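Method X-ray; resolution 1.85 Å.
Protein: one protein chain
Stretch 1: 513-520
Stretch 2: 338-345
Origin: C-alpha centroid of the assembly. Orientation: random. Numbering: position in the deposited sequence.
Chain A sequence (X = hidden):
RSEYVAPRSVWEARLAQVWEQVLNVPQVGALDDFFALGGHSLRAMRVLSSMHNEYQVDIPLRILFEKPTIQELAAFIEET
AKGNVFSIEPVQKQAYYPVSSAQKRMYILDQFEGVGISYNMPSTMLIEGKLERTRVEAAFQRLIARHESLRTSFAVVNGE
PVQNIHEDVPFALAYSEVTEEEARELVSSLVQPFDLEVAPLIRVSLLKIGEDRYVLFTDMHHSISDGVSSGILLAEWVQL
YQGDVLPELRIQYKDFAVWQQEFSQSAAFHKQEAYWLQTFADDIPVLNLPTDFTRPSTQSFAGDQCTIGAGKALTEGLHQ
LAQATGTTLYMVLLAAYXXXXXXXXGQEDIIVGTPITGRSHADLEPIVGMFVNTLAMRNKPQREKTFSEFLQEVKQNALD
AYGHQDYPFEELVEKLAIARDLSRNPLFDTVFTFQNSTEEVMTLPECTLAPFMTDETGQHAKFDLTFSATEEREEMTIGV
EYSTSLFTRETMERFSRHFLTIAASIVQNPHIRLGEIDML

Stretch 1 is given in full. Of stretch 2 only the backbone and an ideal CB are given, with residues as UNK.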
# COMPACT_ATOMS: atom_id res chain seq x y z
N ARG A 513 -20.47 14.29 -19.22
CA ARG A 513 -20.84 12.88 -19.15
C ARG A 513 -19.72 12.03 -19.74
O ARG A 513 -19.05 12.45 -20.69
CB ARG A 513 -22.19 12.63 -19.82
CG ARG A 513 -23.33 13.36 -19.10
CD ARG A 513 -24.71 12.94 -19.57
NE ARG A 513 -25.77 13.71 -18.92
CZ ARG A 513 -26.24 13.50 -17.69
NH1 ARG A 513 -25.76 12.53 -16.93
NH2 ARG A 513 -27.21 14.27 -17.21
N LEU A 514 -19.49 10.86 -19.15
CA LEU A 514 -18.34 10.04 -19.52
C LEU A 514 -18.26 9.78 -21.03
O LEU A 514 -17.18 9.86 -21.62
CB LEU A 514 -18.34 8.71 -18.76
CG LEU A 514 -18.24 8.76 -17.23
CD1 LEU A 514 -17.81 7.41 -16.69
CD2 LEU A 514 -17.30 9.87 -16.75
N GLY A 515 -19.40 9.49 -21.65
CA GLY A 515 -19.46 9.26 -23.09
C GLY A 515 -19.11 10.46 -23.94
O GLY A 515 -18.65 10.32 -25.08
N GLU A 516 -19.32 11.66 -23.40
CA GLU A 516 -19.02 12.91 -24.12
C GLU A 516 -17.56 13.34 -23.98
O GLU A 516 -17.12 14.24 -24.69
CB GLU A 516 -19.94 14.04 -23.64
CG GLU A 516 -21.21 14.21 -24.47
CD GLU A 516 -22.13 13.00 -24.39
OE1 GLU A 516 -22.71 12.77 -23.31
OE2 GLU A 516 -22.28 12.30 -25.42
N ILE A 517 -16.81 12.70 -23.08
CA ILE A 517 -15.39 13.01 -22.93
C ILE A 517 -14.65 12.60 -24.21
O ILE A 517 -14.51 11.41 -24.51
CB ILE A 517 -14.76 12.30 -21.70
CG1 ILE A 517 -15.41 12.80 -20.41
CG2 ILE A 517 -13.26 12.55 -21.65
CD1 ILE A 517 -14.88 12.12 -19.15
N ASP A 518 -14.22 13.60 -24.98
CA ASP A 518 -13.52 13.36 -26.24
C ASP A 518 -12.04 13.08 -25.96
O ASP A 518 -11.22 14.00 -25.89
CB ASP A 518 -13.69 14.55 -27.19
CG ASP A 518 -13.08 14.29 -28.57
OD1 ASP A 518 -12.79 13.12 -28.90
OD2 ASP A 518 -12.90 15.28 -29.32
N MET A 519 -11.72 11.80 -25.78
CA MET A 519 -10.36 11.36 -25.56
C MET A 519 -9.56 11.37 -26.86
O MET A 519 -8.34 11.58 -26.84
CB MET A 519 -10.40 9.94 -24.98
CG MET A 519 -9.06 9.35 -24.58
SD MET A 519 -9.24 7.60 -24.16
CE MET A 519 -9.50 6.88 -25.78
N LEU A 520 -10.27 11.18 -27.98
CA LEU A 520 -9.71 10.90 -29.32
C LEU A 520 -9.56 9.40 -29.53
O LEU A 520 -10.05 8.86 -30.52
CB LEU A 520 -8.38 11.62 -29.62
CG LEU A 520 -8.47 13.08 -30.07
CD1 LEU A 520 -9.10 13.96 -29.00
CD2 LEU A 520 -7.08 13.58 -30.45
N UNK A 338 -10.09 5.10 -14.23
CA UNK A 338 -11.23 4.24 -14.60
C UNK A 338 -11.91 4.61 -15.92
O UNK A 338 -12.29 3.73 -16.70
CB UNK A 338 -12.28 4.28 -13.48
N UNK A 339 -12.08 5.91 -16.18
CA UNK A 339 -12.67 6.33 -17.47
C UNK A 339 -11.70 6.07 -18.64
O UNK A 339 -12.14 5.69 -19.73
CB UNK A 339 -13.04 7.81 -17.42
N UNK A 340 -10.40 6.22 -18.40
CA UNK A 340 -9.37 5.88 -19.39
C UNK A 340 -9.50 4.42 -19.80
O UNK A 340 -9.58 4.10 -20.99
CB UNK A 340 -7.97 6.15 -18.84
N UNK A 341 -9.52 3.53 -18.81
CA UNK A 341 -9.64 2.09 -19.06
C UNK A 341 -10.98 1.75 -19.72
O UNK A 341 -11.03 0.91 -20.61
CB UNK A 341 -9.49 1.31 -17.75
N UNK A 342 -12.05 2.40 -19.26
CA UNK A 342 -13.38 2.19 -19.82
C UNK A 342 -13.43 2.49 -21.32
O UNK A 342 -14.07 1.76 -22.09
CB UNK A 342 -14.40 3.06 -19.08
N UNK A 343 -12.75 3.55 -21.73
CA UNK A 343 -12.73 3.95 -23.13
C UNK A 343 -11.85 3.03 -23.98
O UNK A 343 -12.24 2.65 -25.09
CB UNK A 343 -12.24 5.39 -23.25
N UNK A 344 -10.69 2.66 -23.46
CA UNK A 344 -9.81 1.70 -24.15
C UNK A 344 -10.45 0.32 -24.26
O UNK A 344 -10.43 -0.30 -25.32
CB UNK A 344 -8.47 1.59 -23.42
N UNK A 345 -11.05 -0.14 -23.16
CA UNK A 345 -11.58 -1.49 -23.08
C UNK A 345 -13.00 -1.63 -23.65
O UNK A 345 -13.43 -2.74 -23.93
CB UNK A 345 -11.57 -1.95 -21.62

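Stretch 2 is helical throughout, so its side chains fan out around an axis and a few of them can meet stretch 1.

Position 338 has helical angles, and its ideal CB has nothing of stretch 1 within 5.5 Å. Stretch 1 does not restrict the choice. The residue is Asn-338, and its ND2 is hydrogen-bonded elsewhere in the structure.

Position 339 points toward stretch 1. Its ideal CB lies 4.8 Å from Leu-514 CD2 and 5.0 Å from Ile-517 CD1. Two methyl groups and no polar atom nearby call for a modest apolar side chain; alanine, valine or isoleucine would suit. The residue is Val-339. Its CG2 packs against Ile-517 CD1 at 4.1 Å. Its chi1 of 18° lies between the usual wells.

Position 340 directs its CA-to-CB bond away from stretch 1. A short side chain would not reach, but a longer apolar one could bend back to the Met-519 sulfur. Leucine, isoleucine, methionine or phenylalanine are reasonable. The residue is Leu-340. Its end does come nearer, with CD2 4.0 Å from Met-519 SD.

Positions 341 and 342 have no atom of stretch 1 within 5.5 Å of the ideal CB. Stretch 1 sets no clear preference here; small or medium side chains would pass it by. They are Leu-341 and Ala-342, and neither makes a contact.

Position 343 is the most informative. It points toward stretch 1, and its ideal CB is 3.8 Å from Met-519 SD. Farther out lie the carbonyl oxygens of Leu-514 and Ile-517, which are acceptors. A long side chain with an apolar stem and a donor at its tip would fit; lysine or arginine answer best, and glutamine would barely reach. The residue is Lys-343. NZ donates hydrogen bonds to Leu-514 O at 2.8 Å and to Ile-517 O at 3.1 Å. The stem is useful too: CD lies 3.8 Å from Met-519 CB, and CE lies 3.7 Å from Ile-517 CB. Chi1 is m, chi2 and chi3 are t, and chi4 is m; the t pair carries NZ out to the two carbonyl oxygens.

Position 344 points sideways, and its ideal CB has nothing of stretch 1 within 5.5 Å. A large side chain could still reach the Met-519 methyl; phenylalanine, tyrosine, leucine or methionine would serve. The residue is Tyr-344. Its CE1 is 3.9 Å from Met-519 CE, and the methyl approaches the ring obliquely. Met-519 SD is 5.0 Å from the centroid of the Tyr-344 ring, 68° off its normal.

Position 345 is out of reach of stretch 1, which sets no preference. The residue is Ala-345, whose N bonds to Leu-341 O at 2.8 Å.

Stretch 2 338-345: NVLLAKYA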
# COMPACT_ATOMS: atom_id res chain seq x y z
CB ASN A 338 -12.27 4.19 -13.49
CG ASN A 338 -11.96 3.16 -12.44
OD1 ASN A 338 -12.52 2.06 -12.46
ND2 ASN A 338 -11.07 3.49 -11.52
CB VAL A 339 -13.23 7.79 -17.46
CG1 VAL A 339 -12.68 8.63 -16.32
CG2 VAL A 339 -13.03 8.49 -18.82
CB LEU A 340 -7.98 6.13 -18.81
CG LEU A 340 -6.77 6.41 -19.73
CD1 LEU A 340 -5.54 5.69 -19.21
CD2 LEU A 340 -7.00 6.09 -21.19
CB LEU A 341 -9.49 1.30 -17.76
CG LEU A 341 -8.13 1.36 -17.04
CD1 LEU A 341 -8.21 0.61 -15.72
CD2 LEU A 341 -7.01 0.82 -17.91
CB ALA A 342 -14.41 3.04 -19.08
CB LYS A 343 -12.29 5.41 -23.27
CG LYS A 343 -13.38 6.39 -22.84
CD LYS A 343 -12.98 7.84 -23.06
CE LYS A 343 -14.06 8.78 -22.55
NZ LYS A 343 -15.34 8.62 -23.31
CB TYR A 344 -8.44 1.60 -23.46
CG TYR A 344 -7.43 2.54 -24.06
CD1 TYR A 344 -7.47 3.90 -23.80
CD2 TYR A 344 -6.45 2.06 -24.93
CE1 TYR A 344 -6.56 4.76 -24.37
CE2 TYR A 344 -5.54 2.92 -25.52
CZ TYR A 344 -5.59 4.27 -25.23
OH TYR A 344 -4.67 5.12 -25.81
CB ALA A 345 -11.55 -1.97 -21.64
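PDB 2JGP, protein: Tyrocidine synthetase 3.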